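PDB 4K9Q: benzoylformate Decarboxylase from Polynucleobacter necessarius, which binds thiamine diphosphate and magnesium and probably decarboxylates benzoylformate to benzaldehyde and carbon dioxide. Local coordinates for residues Y277-I281 against F465-E469; P273-Y277 against K304-G308. The contacts are given in a common frame with arbitrary orientation. Where two conformers were deposited one is given. Residues are numbered along the deposited sequence.

Both contacts start from the same irregular loop between strands 266-270 and 291-296 of the central domain, and they share Tyr-277, but they tie it to different partners. Contact 2 is buried and stays inside the central domain: P273-Y277 meets the loop leading to strand 309-312 through one backbone hydrogen bond and mainly small aliphatic side chains, plus the edge of the Tyr-277 ring. Contact 1 lies about 18 Å away, centre to centre. It is only partly buried, crosses to helix 460-468 of the C-terminal cofactor-binding domain, and relies on aromatic and proline contacts without any hydrogen bond between its segments. Tyr-278 brings that contact near the bound thiamine diphosphate. A second subunit touches both.

Contact 1 of 2, residues Y277-I281 against F465-E469; sequences YYPWI and FAELE
Build Y277-I281 as an irregular loop, extended except for a kink at Tyr-278 (phi/psi -134/-75), and set it against the last turn of helix 460-468. The CA atoms of Pro-279 and Phe-465 lie 8.2 Å apart, those of Trp-280 and Glu-469 8.7 Å, so side chains fill the gap. Phe-465 comes first and is the most covered residue. Its chi1 of -100° falls between wells, and its ring sits obliquely to that of Tyr-278, with centroids 4.8 Å apart and planes at 57°. Tyr-278, with chi1 t, reaches in from the side: Phe-465 CZ lies over one face of its ring, 3.3 Å from Tyr-278 CE2. Pro-279 CB lies 4.0 Å from Phe-465 CE1.

This is a domain junction of a thiamine diphosphate enzyme, where a central-domain loop meets the helix carrying the cofactor-binding residues Gly-460 and Ile-461. The Tyr-278 side chain is about 5 Å from the thiamine diphosphate at its nearest atoms, and its OH is hydrogen-bonded to Ser-26 OG of the second subunit, so the contact lies at the subunit interface.

The CA-to-CB bond of Leu-468 points toward the loop, and chi1 t with chi2 p sets its CD2 4.1 Å from Pro-279 CB. Glu-469, the first residue to leave helical angles (-105/7), still donates its N to Phe-465 O at 2.8 Å. Its CA-to-CB bond also points toward the loop, and chi1 and chi2, both m in the conformer given, place Glu-469 OE2 4.4 Å from Pro-279 CB and 3.6 Å from Trp-280 O, two oxygens without a hydrogen bond.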
loop_
_atom_site.group_PDB
_atom_site.type_symbol
_atom_site.label_atom_id
_atom_site.label_comp_id
_atom_site.label_asym_id
_atom_site.label_seq_id
_atom_site.Cartn_x
_atom_site.Cartn_y
_atom_site.Cartn_z
ATOM N N TYR A 277 -0.501 -11.423 24.401
ATOM C CA TYR A 277 -0.112 -10.608 25.546
ATOM C C TYR A 277 -0.696 -9.205 25.446
ATOM O O TYR A 277 -1.101 -8.761 24.376
ATOM C CB TYR A 277 1.403 -10.490 25.609
ATOM C CG TYR A 277 2.166 -11.781 25.800
ATOM C CD1 TYR A 277 1.984 -12.565 26.932
ATOM C CD2 TYR A 277 3.128 -12.182 24.868
ATOM C CE1 TYR A 277 2.723 -13.733 27.115
ATOM C CE2 TYR A 277 3.869 -13.344 25.050
ATOM C CZ TYR A 277 3.664 -14.109 26.177
ATOM O OH TYR A 277 4.405 -15.256 26.367
ATOM N N TYR A 278 -0.716 -8.491 26.564
ATOM C CA TYR A 278 -1.210 -7.118 26.546
ATOM C C TYR A 278 -0.270 -6.187 27.325
ATOM O O TYR A 278 0.496 -5.439 26.714
ATOM C CB TYR A 278 -2.662 -7.053 27.043
ATOM C CG TYR A 278 -3.274 -5.670 27.017
ATOM C CD1 TYR A 278 -2.745 -4.665 26.207
ATOM C CD2 TYR A 278 -4.376 -5.371 27.800
ATOM C CE1 TYR A 278 -3.302 -3.394 26.190
ATOM C CE2 TYR A 278 -4.947 -4.108 27.783
ATOM C CZ TYR A 278 -4.403 -3.124 26.978
ATOM O OH TYR A 278 -4.968 -1.863 26.963
ATOM N N PRO A 279 -0.291 -6.247 28.667
ATOM C CA PRO A 279 0.668 -5.438 29.423
ATOM C C PRO A 279 2.074 -5.984 29.258
ATOM O O PRO A 279 2.245 -7.183 29.023
ATOM C CB PRO A 279 0.217 -5.634 30.873
ATOM C CG PRO A 279 -0.389 -6.990 30.878
ATOM C CD PRO A 279 -1.091 -7.114 29.552
ATOM N N TRP A 280 3.066 -5.105 29.374
ATOM C CA TRP A 280 4.453 -5.534 29.394
ATOM C C TRP A 280 4.829 -5.969 30.809
ATOM O O TRP A 280 4.825 -5.161 31.741
ATOM C CB TRP A 280 5.377 -4.416 28.894
ATOM C CG TRP A 280 6.823 -4.665 29.173
ATOM C CD1 TRP A 280 7.631 -3.970 30.040
ATOM C CD2 TRP A 280 7.641 -5.696 28.606
ATOM N NE1 TRP A 280 8.900 -4.501 30.030
ATOM C CE2 TRP A 280 8.932 -5.560 29.159
ATOM C CE3 TRP A 280 7.409 -6.716 27.673
ATOM C CZ2 TRP A 280 9.982 -6.407 28.816
ATOM C CZ3 TRP A 280 8.453 -7.556 27.337
ATOM C CH2 TRP A 280 9.723 -7.396 27.905
ATOM N N ILE A 281 5.113 -7.259 30.955
ATOM C CA ILE A 281 5.575 -7.826 32.214
ATOM C C ILE A 281 6.742 -8.739 31.867
ATOM O O ILE A 281 6.559 -9.825 31.308
ATOM C CB ILE A 281 4.472 -8.613 32.933
ATOM C CG1 ILE A 281 3.300 -7.690 33.285
ATOM C CG2 ILE A 281 5.011 -9.242 34.215
ATOM C CD1 ILE A 281 2.188 -8.381 34.033
ATOM N N PHE A 465 -4.099 0.427 34.717
ATOM C CA PHE A 465 -2.861 0.471 33.948
ATOM C C PHE A 465 -1.919 1.577 34.405
ATOM O O PHE A 465 -0.704 1.391 34.423
ATOM C CB PHE A 465 -3.166 0.668 32.467
ATOM C CG PHE A 465 -3.100 -0.581 31.673
ATOM C CD1 PHE A 465 -1.883 -1.050 31.212
ATOM C CD2 PHE A 465 -4.247 -1.296 31.383
ATOM C CE1 PHE A 465 -1.806 -2.217 30.459
ATOM C CE2 PHE A 465 -4.182 -2.468 30.636
ATOM C CZ PHE A 465 -2.957 -2.925 30.174
ATOM N N ALA A 466 -2.471 2.736 34.743
ATOM C CA ALA A 466 -1.649 3.860 35.173
ATOM C C ALA A 466 -0.891 3.489 36.448
ATOM O O ALA A 466 0.223 3.962 36.675
ATOM C CB ALA A 466 -2.505 5.098 35.406
ATOM N N GLU A 467 -1.513 2.647 37.271
ATOM C CA GLU A 467 -0.923 2.175 38.527
ATOM C C GLU A 467 0.197 1.168 38.264
ATOM O O GLU A 467 1.341 1.367 38.681
ATOM C CB GLU A 467 -2.014 1.559 39.418
ATOM C CG GLU A 467 -1.503 0.805 40.642
ATOM C CD GLU A 467 -1.293 1.705 41.845
ATOM O OE1 GLU A 467 -1.566 2.922 41.736
ATOM O OE2 GLU A 467 -0.860 1.193 42.902
ATOM N N LEU A 468 -0.132 0.096 37.552
ATOM C CA LEU A 468 0.843 -0.927 37.189
ATOM C C LEU A 468 2.033 -0.344 36.424
ATOM O O LEU A 468 3.171 -0.769 36.616
ATOM C CB LEU A 468 0.175 -2.016 36.342
ATOM C CG LEU A 468 1.093 -3.102 35.771
ATOM C CD1 LEU A 468 1.369 -4.161 36.824
ATOM C CD2 LEU A 468 0.495 -3.734 34.523
ATOM N N GLU A 469 1.765 0.641 35.575
ATOM C CA GLU A 469 2.819 1.156 34.707
ATOM C C GLU A 469 3.356 2.518 35.150
ATOM O O GLU A 469 4.193 3.121 34.473
ATOM C CB GLU A 469 2.361 1.176 33.249
ATOM C CG GLU A 469 1.886 -0.186 32.738
ATOM C CD GLU A 469 2.974 -1.253 32.753
ATOM O OE1 GLU A 469 4.174 -0.900 32.726
ATOM O OE2 GLU A 469 2.628 -2.454 32.786
#

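Contact 2 of 2, residues P273-Y277 against K304-G308; sequences PVFRY and KAVVG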
loop_
_atom_site.group_PDB
_atom_site.type_symbol
_atom_site.label_atom_id
_atom_site.label_comp_id
_atom_site.label_asym_id
_atom_site.label_seq_id
_atom_site.Cartn_x
_atom_site.Cartn_y
_atom_site.Cartn_z
ATOM N N PRO A 273 -3.185 -17.861 19.411
ATOM C CA PRO A 273 -1.878 -17.210 19.279
ATOM C C PRO A 273 -0.962 -17.629 20.430
ATOM O O PRO A 273 -1.417 -18.004 21.520
ATOM C CB PRO A 273 -2.202 -15.717 19.442
ATOM C CG PRO A 273 -3.683 -15.598 19.226
ATOM C CD PRO A 273 -4.269 -16.895 19.679
ATOM N N VAL A 274 0.336 -17.547 20.192
ATOM C CA VAL A 274 1.307 -17.780 21.247
ATOM C C VAL A 274 2.183 -16.531 21.354
ATOM O O VAL A 274 3.153 -16.398 20.605
ATOM C CB VAL A 274 2.167 -19.042 20.938
ATOM C CG1 VAL A 274 3.374 -19.151 21.882
ATOM C CG2 VAL A 274 1.323 -20.293 21.047
ATOM N N PHE A 275 1.826 -15.582 22.224
ATOM C CA PHE A 275 0.564 -15.533 22.959
ATOM C C PHE A 275 -0.019 -14.134 22.805
ATOM O O PHE A 275 0.705 -13.185 22.477
ATOM C CB PHE A 275 0.792 -15.753 24.462
ATOM C CG PHE A 275 1.037 -17.176 24.848
ATOM C CD1 PHE A 275 0.010 -18.107 24.793
ATOM C CD2 PHE A 275 2.292 -17.578 25.295
ATOM C CE1 PHE A 275 0.219 -19.419 25.171
ATOM C CE2 PHE A 275 2.515 -18.895 25.673
ATOM C CZ PHE A 275 1.481 -19.816 25.609
ATOM N N ARG A 276 -1.313 -13.995 23.093
ATOM C CA ARG A 276 -1.985 -12.703 22.991
ATOM C C ARG A 276 -1.739 -11.885 24.259
ATOM O O ARG A 276 -2.638 -11.682 25.089
ATOM C CB ARG A 276 -3.478 -12.893 22.703
ATOM C CG ARG A 276 -4.228 -11.603 22.417
ATOM C CD ARG A 276 -5.642 -11.924 21.986
ATOM N NE ARG A 276 -5.664 -12.442 20.620
ATOM C CZ ARG A 276 -6.688 -13.115 20.105
ATOM N NH1 ARG A 276 -7.759 -13.357 20.850
ATOM N NH2 ARG A 276 -6.635 -13.547 18.852
ATOM N N TYR A 277 -0.501 -11.423 24.401
ATOM C CA TYR A 277 -0.112 -10.608 25.546
ATOM C C TYR A 277 -0.696 -9.205 25.446
ATOM O O TYR A 277 -1.101 -8.761 24.376
ATOM C CB TYR A 277 1.403 -10.490 25.609
ATOM C CG TYR A 277 2.166 -11.781 25.800
ATOM C CD1 TYR A 277 1.984 -12.565 26.932
ATOM C CD2 TYR A 277 3.128 -12.182 24.868
ATOM C CE1 TYR A 277 2.723 -13.733 27.115
ATOM C CE2 TYR A 277 3.869 -13.344 25.050
ATOM C CZ TYR A 277 3.664 -14.109 26.177
ATOM O OH TYR A 277 4.405 -15.256 26.367
ATOM N N LYS A 304 4.392 -15.935 13.736
ATOM C CA LYS A 304 4.884 -14.890 14.638
ATOM C C LYS A 304 4.893 -15.293 16.119
ATOM O O LYS A 304 5.090 -14.442 16.996
ATOM C CB LYS A 304 4.077 -13.593 14.439
ATOM C CG LYS A 304 2.638 -13.659 14.903
ATOM C CD LYS A 304 1.859 -12.464 14.369
ATOM C CE LYS A 304 0.496 -12.367 15.015
ATOM N NZ LYS A 304 -0.390 -11.430 14.256
ATOM N N ALA A 305 4.689 -16.581 16.393
ATOM C CA ALA A 305 4.714 -17.095 17.764
ATOM C C ALA A 305 6.031 -16.747 18.473
ATOM O O ALA A 305 7.089 -16.687 17.847
ATOM C CB ALA A 305 4.493 -18.610 17.772
ATOM N N VAL A 306 5.976 -16.546 19.788
ATOM C CA VAL A 306 7.188 -16.188 20.531
ATOM C C VAL A 306 8.097 -17.397 20.771
ATOM O O VAL A 306 9.302 -17.250 20.986
ATOM C CB VAL A 306 6.856 -15.509 21.880
ATOM C CG1 VAL A 306 6.225 -14.130 21.657
ATOM C CG2 VAL A 306 5.927 -16.378 22.709
ATOM N N VAL A 307 7.517 -18.592 20.716
ATOM C CA VAL A 307 8.247 -19.805 21.055
ATOM C C VAL A 307 7.517 -21.011 20.481
ATOM O O VAL A 307 6.309 -20.944 20.219
ATOM C CB VAL A 307 8.341 -19.969 22.597
ATOM C CG1 VAL A 307 6.974 -20.322 23.190
ATOM C CG2 VAL A 307 9.379 -21.015 22.979
ATOM N N GLY A 308 8.248 -22.107 20.268
ATOM C CA GLY A 308 7.605 -23.398 20.087
ATOM C C GLY A 308 7.688 -24.046 18.719
ATOM O O GLY A 308 8.201 -23.461 17.755
#
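Inside the Rossmann-like central domain, two loops meet over strand 291-296 of the parallel sheet: P273-Y277, which follows strand 266-270, and K304-G308, which ends the crossover into strand 309-312. Their backbones come closest at Val-274 and Ala-305, with CA atoms 4.9 Å apart. One hydrogen bond joins them, from Val-306 N to Val-274 O at 2.9 Å and 157°, and the same carbonyl takes a CA-H...O contact from Ala-305 CA at 3.3 Å.

Val-274 is the most covered residue. Its CB packs 4.0 Å from Ala-305 CB, while its CG1 lies 3.9 Å from Val-306 CG2 and 4.0 Å from Val-307 CG1, giving a compact aliphatic cluster. Val-274 and Ala-305 both rest on Gln-294 of strand 291-296, and Phe-275 and Val-307 on Leu-292. After Val-274 the chain passes through a cis peptide into Phe-275, then bends in an inverse gamma turn centred on Arg-276, closed by a weak bond from Tyr-277 N to Phe-275 O at 2.9 Å. The turn brings Tyr-277 back toward the other loop, where Val-306 CG1 sits at its ring edge, 4.2 Å from Tyr-277 CE2.

At the far end, Gly-308 has phi/psi of 112/174, angles at which a CB would jam against the Val-307 carbonyl oxygen. Lys-304 turns to the assembly, with NZ in a salt bridge to Glu-107 of the second subunit. The contact joins successive connections, after strand 266-270 and before strand 309-312, of a parallel sheet ordered 3-2-1-4-5-6, as in a Rossmann fold.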